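Local coordinates for phosphoserine aminotransferase (PDB 1W23), which catalyses the pyridoxal-phosphate-dependent, reversible transamination between 3-phosphohydroxypyruvate and phosphoserine in serine biosynthesis, working as a homodimer, at residues S201-V206 with F242-L247; D66-F71 with K231-Y236. All blocks are in the same frame, centred on the assembly; numbering follows the deposited sequence.

From the N terminus, residues 66-71 come first, in the outermost strand of the seven-stranded sheet within this chain. The chain passes through five more strands of that sheet, then reaches residues 201-206, which enter the neighbouring antiparallel strand 204-209. Residues 231-236 follow, at the end of helix 226-231 and in the loop after it, and meet 66-71. Interaction 2 closes a loop of 159 intervening residues. Helix 241-256 then brings residues 242-247 against 201-206, so interaction 1 closes a shorter loop. The two loops cross rather than nest. Phe71 packs on Val203, Ile244 and Leu247, and a probable backbone hydrogen bond joins Leu70 to Val206. Together they tie helix 241-256 and its preceding loop to the sheet.

Interaction 1. Residues S201-V206 with F242-L247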
# COMPACT_ATOMS: atom_id res chain seq x y z
N SER A 201 4.24 -1.25 7.20
CA SER A 201 3.80 -1.90 5.97
C SER A 201 3.08 -0.97 5.05
O SER A 201 2.53 0.05 5.47
CB SER A 201 2.90 -3.09 6.35
OG SER A 201 1.68 -2.58 6.86
N GLY A 202 3.02 -1.34 3.78
CA GLY A 202 2.31 -0.63 2.76
C GLY A 202 3.18 0.06 1.73
O GLY A 202 2.68 0.56 0.72
N VAL A 203 4.50 0.12 1.97
CA VAL A 203 5.45 0.54 0.93
C VAL A 203 6.58 -0.47 0.85
O VAL A 203 6.98 -1.08 1.87
CB VAL A 203 5.93 1.98 1.17
CG1 VAL A 203 6.81 2.10 2.44
CG2 VAL A 203 6.66 2.54 -0.08
N THR A 204 7.08 -0.62 -0.36
CA THR A 204 8.19 -1.48 -0.73
C THR A 204 9.24 -0.59 -1.36
O THR A 204 8.95 0.20 -2.29
CB THR A 204 7.72 -2.57 -1.70
OG1 THR A 204 6.68 -3.34 -1.07
CG2 THR A 204 8.82 -3.53 -2.07
N VAL A 205 10.46 -0.65 -0.84
CA VAL A 205 11.60 0.10 -1.39
C VAL A 205 12.28 -0.74 -2.46
O VAL A 205 12.59 -1.92 -2.25
CB VAL A 205 12.60 0.46 -0.27
CG1 VAL A 205 13.87 1.08 -0.83
CG2 VAL A 205 11.92 1.36 0.75
N VAL A 206 12.46 -0.16 -3.64
CA VAL A 206 13.14 -0.81 -4.73
C VAL A 206 14.28 0.14 -5.19
O VAL A 206 14.00 1.24 -5.62
CB VAL A 206 12.21 -1.14 -5.90
CG1 VAL A 206 12.93 -1.91 -6.98
CG2 VAL A 206 10.99 -1.93 -5.39
N PHE A 242 1.35 8.06 3.98
CA PHE A 242 1.66 7.92 5.41
C PHE A 242 2.78 6.90 5.61
O PHE A 242 3.68 7.11 6.45
CB PHE A 242 0.44 7.59 6.25
CG PHE A 242 0.73 7.71 7.75
CD1 PHE A 242 0.91 8.96 8.32
CD2 PHE A 242 0.82 6.61 8.55
CE1 PHE A 242 1.19 9.08 9.66
CE2 PHE A 242 1.11 6.74 9.91
CZ PHE A 242 1.27 8.00 10.48
N SER A 243 2.77 5.82 4.86
CA SER A 243 3.87 4.82 4.97
C SER A 243 5.20 5.44 4.57
O SER A 243 6.23 5.16 5.24
CB SER A 243 3.57 3.58 4.15
OG SER A 243 2.46 2.89 4.64
N ILE A 244 5.24 6.24 3.52
CA ILE A 244 6.50 6.88 3.11
C ILE A 244 6.94 7.92 4.12
O ILE A 244 8.15 8.04 4.43
CB ILE A 244 6.36 7.43 1.67
CG1 ILE A 244 6.23 6.27 0.67
CG2 ILE A 244 7.52 8.35 1.32
CD1 ILE A 244 5.66 6.63 -0.69
N TYR A 245 6.01 8.66 4.70
CA TYR A 245 6.33 9.60 5.79
C TYR A 245 6.91 8.85 6.97
O TYR A 245 7.93 9.28 7.55
CB TYR A 245 5.01 10.34 6.15
CG TYR A 245 5.07 10.97 7.51
CD1 TYR A 245 5.65 12.21 7.74
CD2 TYR A 245 4.53 10.33 8.63
CE1 TYR A 245 5.68 12.77 9.00
CE2 TYR A 245 4.59 10.87 9.88
CZ TYR A 245 5.18 12.11 10.06
OH TYR A 245 5.23 12.61 11.34
N MET A 246 6.32 7.72 7.37
CA MET A 246 6.88 6.96 8.50
C MET A 246 8.25 6.42 8.17
O MET A 246 9.15 6.41 9.04
CB MET A 246 5.92 5.84 8.92
CG MET A 246 4.71 6.33 9.66
SD MET A 246 5.03 7.16 11.20
CE MET A 246 6.05 6.02 12.08
N LEU A 247 8.47 5.93 6.94
CA LEU A 247 9.77 5.51 6.47
C LEU A 247 10.78 6.66 6.63
O LEU A 247 11.89 6.45 7.16
CB LEU A 247 9.66 5.06 5.01
CG LEU A 247 10.97 4.82 4.25
CD1 LEU A 247 11.79 3.74 4.75
CD2 LEU A 247 10.63 4.66 2.76
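Ser243 projects from helix 241-256 toward the run of chain that leads into strand 204-209. Ser243 CB lies 4.0 Å from Val203 CG1 and 3.9 Å from Ser201 O. From CB the hydroxyl lies beside its own backbone N, anti to the carbonyl carbon (chi1 -65°). This turns OG to Ser201, and Ser243 OG donates a hydrogen bond of 3.0 Å to Ser201 O. The donor stands above the carbonyl plane, 31° out of it. Gly202 follows directly, and its CA passes 4.0 Å from Ser243 OG. The helix packs on the start of strand 204-209 and the loop leading into it, in the large domain of a class-V, fold-type I aminotransferase. The side chain of Ser201 lies about 7 Å from the bound cofactor. Ser201 CB points away from the helix, and Ser201 OG hydrogen-bonds to Pro239 O and Thr241 N of the second subunit. Beyond the polar end the contact is aliphatic. Val203 CG2, anti to its backbone N, meets Ile244 CG1 at 3.8 Å, the two side chains crossing at about a right angle. One helical turn after Ser243, Leu247 CD2 lies 4.1 Å from Val205 CG2, an oblique crossing of two branch tips.

Interaction 2. Residues D66-F71 with K231-Y236; sequences DYQILF and KSDSLY
One direct hydrogen bond joins the two segments. Phe71 N, in strand 67-72, donates to Ser234 OG at 3.0 Å, fairly straight at 164°. Ser234 OG lies beside its own backbone N (chi1 -55°), and Ser234 CB comes within 3.6 Å of Phe71 O. A water adds further polar links. It is placed to donate to Ile69 O (2.7 Å) and Asp233 OD1 (2.8 Å), though it has more acceptors in reach than protons. It is also hydrogen-bonded to Ser234 OG at 2.9 Å. Asp233 OD1 has a weak hydrogen bond with Gln54 NE2 of helix 44-61. Van der Waals contacts gather round the same serine hydroxyl: Leu70 CA is 3.3 Å and Leu70 CB 3.7 Å from Ser234 OG. The backbone of 231-236 is set by a Schellman motif that ends helix 226-231, with Asp233 as its C' residue, and by a type I' turn from Ser232 to Leu235. Asp233 and Ser234 both have positive phi. These turns end the helix and carry the chain on past the strand, Ser234 facing Leu70 and Phe71, ahead of the cofactor-binding Asn237 and Thr238. The buried Ser234 hydroxyl is held by the strand N-H and the water, which should limit its rotation.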
# COMPACT_ATOMS: atom_id res chain seq x y z
N ASP A 66 23.80 6.63 -10.28
CA ASP A 66 23.18 5.95 -11.43
C ASP A 66 22.13 4.93 -10.99
O ASP A 66 21.63 4.18 -11.81
CB ASP A 66 24.26 5.34 -12.33
CG ASP A 66 25.15 4.32 -11.70
OD1 ASP A 66 25.44 4.33 -10.50
OD2 ASP A 66 25.66 3.43 -12.39
N TYR A 67 21.74 4.96 -9.71
CA TYR A 67 20.60 4.18 -9.18
C TYR A 67 19.49 5.13 -8.77
O TYR A 67 19.78 6.27 -8.34
CB TYR A 67 20.99 3.35 -7.94
CG TYR A 67 21.92 2.22 -8.21
CD1 TYR A 67 23.26 2.41 -8.56
CD2 TYR A 67 21.50 0.91 -8.09
CE1 TYR A 67 24.10 1.34 -8.79
CE2 TYR A 67 22.33 -0.16 -8.31
CZ TYR A 67 23.64 0.06 -8.67
OH TYR A 67 24.52 -0.97 -8.92
N GLN A 68 18.25 4.66 -8.92
CA GLN A 68 17.05 5.41 -8.47
C GLN A 68 16.37 4.59 -7.38
O GLN A 68 16.42 3.35 -7.36
CB GLN A 68 16.12 5.72 -9.59
CG GLN A 68 14.98 6.72 -9.16
CD GLN A 68 14.21 7.26 -10.31
OE1 GLN A 68 12.95 7.41 -10.26
NE2 GLN A 68 14.94 7.55 -11.36
N ILE A 69 15.72 5.29 -6.47
CA ILE A 69 14.97 4.73 -5.37
C ILE A 69 13.49 4.82 -5.70
O ILE A 69 13.01 5.94 -5.89
CB ILE A 69 15.32 5.48 -4.08
CG1 ILE A 69 16.82 5.37 -3.76
CG2 ILE A 69 14.48 4.99 -2.90
CD1 ILE A 69 17.29 6.47 -2.82
N LEU A 70 12.81 3.71 -5.75
CA LEU A 70 11.38 3.63 -5.99
C LEU A 70 10.66 3.28 -4.70
O LEU A 70 11.17 2.48 -3.89
CB LEU A 70 11.03 2.59 -7.04
CG LEU A 70 11.78 2.68 -8.35
CD1 LEU A 70 11.34 1.54 -9.28
CD2 LEU A 70 11.57 3.99 -9.07
N PHE A 71 9.46 3.85 -4.53
CA PHE A 71 8.55 3.54 -3.44
C PHE A 71 7.28 2.99 -4.08
O PHE A 71 6.51 3.74 -4.66
CB PHE A 71 8.22 4.76 -2.61
CG PHE A 71 9.40 5.43 -1.92
CD1 PHE A 71 9.47 6.79 -1.82
CD2 PHE A 71 10.44 4.68 -1.36
CE1 PHE A 71 10.54 7.41 -1.20
CE2 PHE A 71 11.51 5.32 -0.75
CZ PHE A 71 11.55 6.68 -0.63
N LYS A 231 10.17 6.95 -14.40
CA LYS A 231 9.91 8.19 -15.08
C LYS A 231 9.09 9.17 -14.26
O LYS A 231 9.31 10.37 -14.31
CB LYS A 231 9.21 7.87 -16.44
CG LYS A 231 10.23 7.35 -17.46
CD LYS A 231 9.63 7.15 -18.88
CE LYS A 231 10.76 6.75 -19.81
NZ LYS A 231 10.45 5.93 -20.99
N SER A 232 8.14 8.62 -13.48
CA SER A 232 7.27 9.44 -12.64
C SER A 232 7.78 9.64 -11.21
O SER A 232 7.02 10.20 -10.41
CB SER A 232 5.86 8.80 -12.56
OG SER A 232 5.99 7.58 -11.83
N ASP A 233 8.98 9.21 -10.88
CA ASP A 233 9.51 9.34 -9.53
C ASP A 233 8.57 8.76 -8.47
O ASP A 233 8.38 9.35 -7.40
CB ASP A 233 9.86 10.77 -9.20
CG ASP A 233 10.67 10.96 -7.93
OD1 ASP A 233 11.37 10.02 -7.50
OD2 ASP A 233 10.59 12.05 -7.37
N SER A 234 7.98 7.59 -8.77
CA SER A 234 7.10 6.89 -7.86
C SER A 234 5.83 7.70 -7.53
O SER A 234 5.23 7.47 -6.48
CB SER A 234 7.83 6.44 -6.57
OG SER A 234 8.97 5.66 -6.89
N LEU A 235 5.41 8.55 -8.42
CA LEU A 235 4.19 9.33 -8.30
C LEU A 235 3.27 9.15 -9.49
O LEU A 235 2.46 10.01 -9.83
CB LEU A 235 4.53 10.83 -8.10
CG LEU A 235 5.37 11.07 -6.82
CD1 LEU A 235 6.03 12.46 -6.93
CD2 LEU A 235 4.58 10.92 -5.55
N TYR A 236 3.37 8.00 -10.17
CA TYR A 236 2.51 7.71 -11.30
C TYR A 236 1.04 7.72 -10.87
O TYR A 236 0.18 8.32 -11.52
CB TYR A 236 2.87 6.36 -11.95
CG TYR A 236 1.85 6.05 -13.03
CD1 TYR A 236 1.90 6.72 -14.28
CD2 TYR A 236 0.86 5.12 -12.84
CE1 TYR A 236 0.96 6.41 -15.24
CE2 TYR A 236 -0.12 4.84 -13.81
CZ TYR A 236 -0.06 5.49 -15.01
OH TYR A 236 -0.96 5.26 -16.02
O HOH W 1 11.30 7.26 -7.53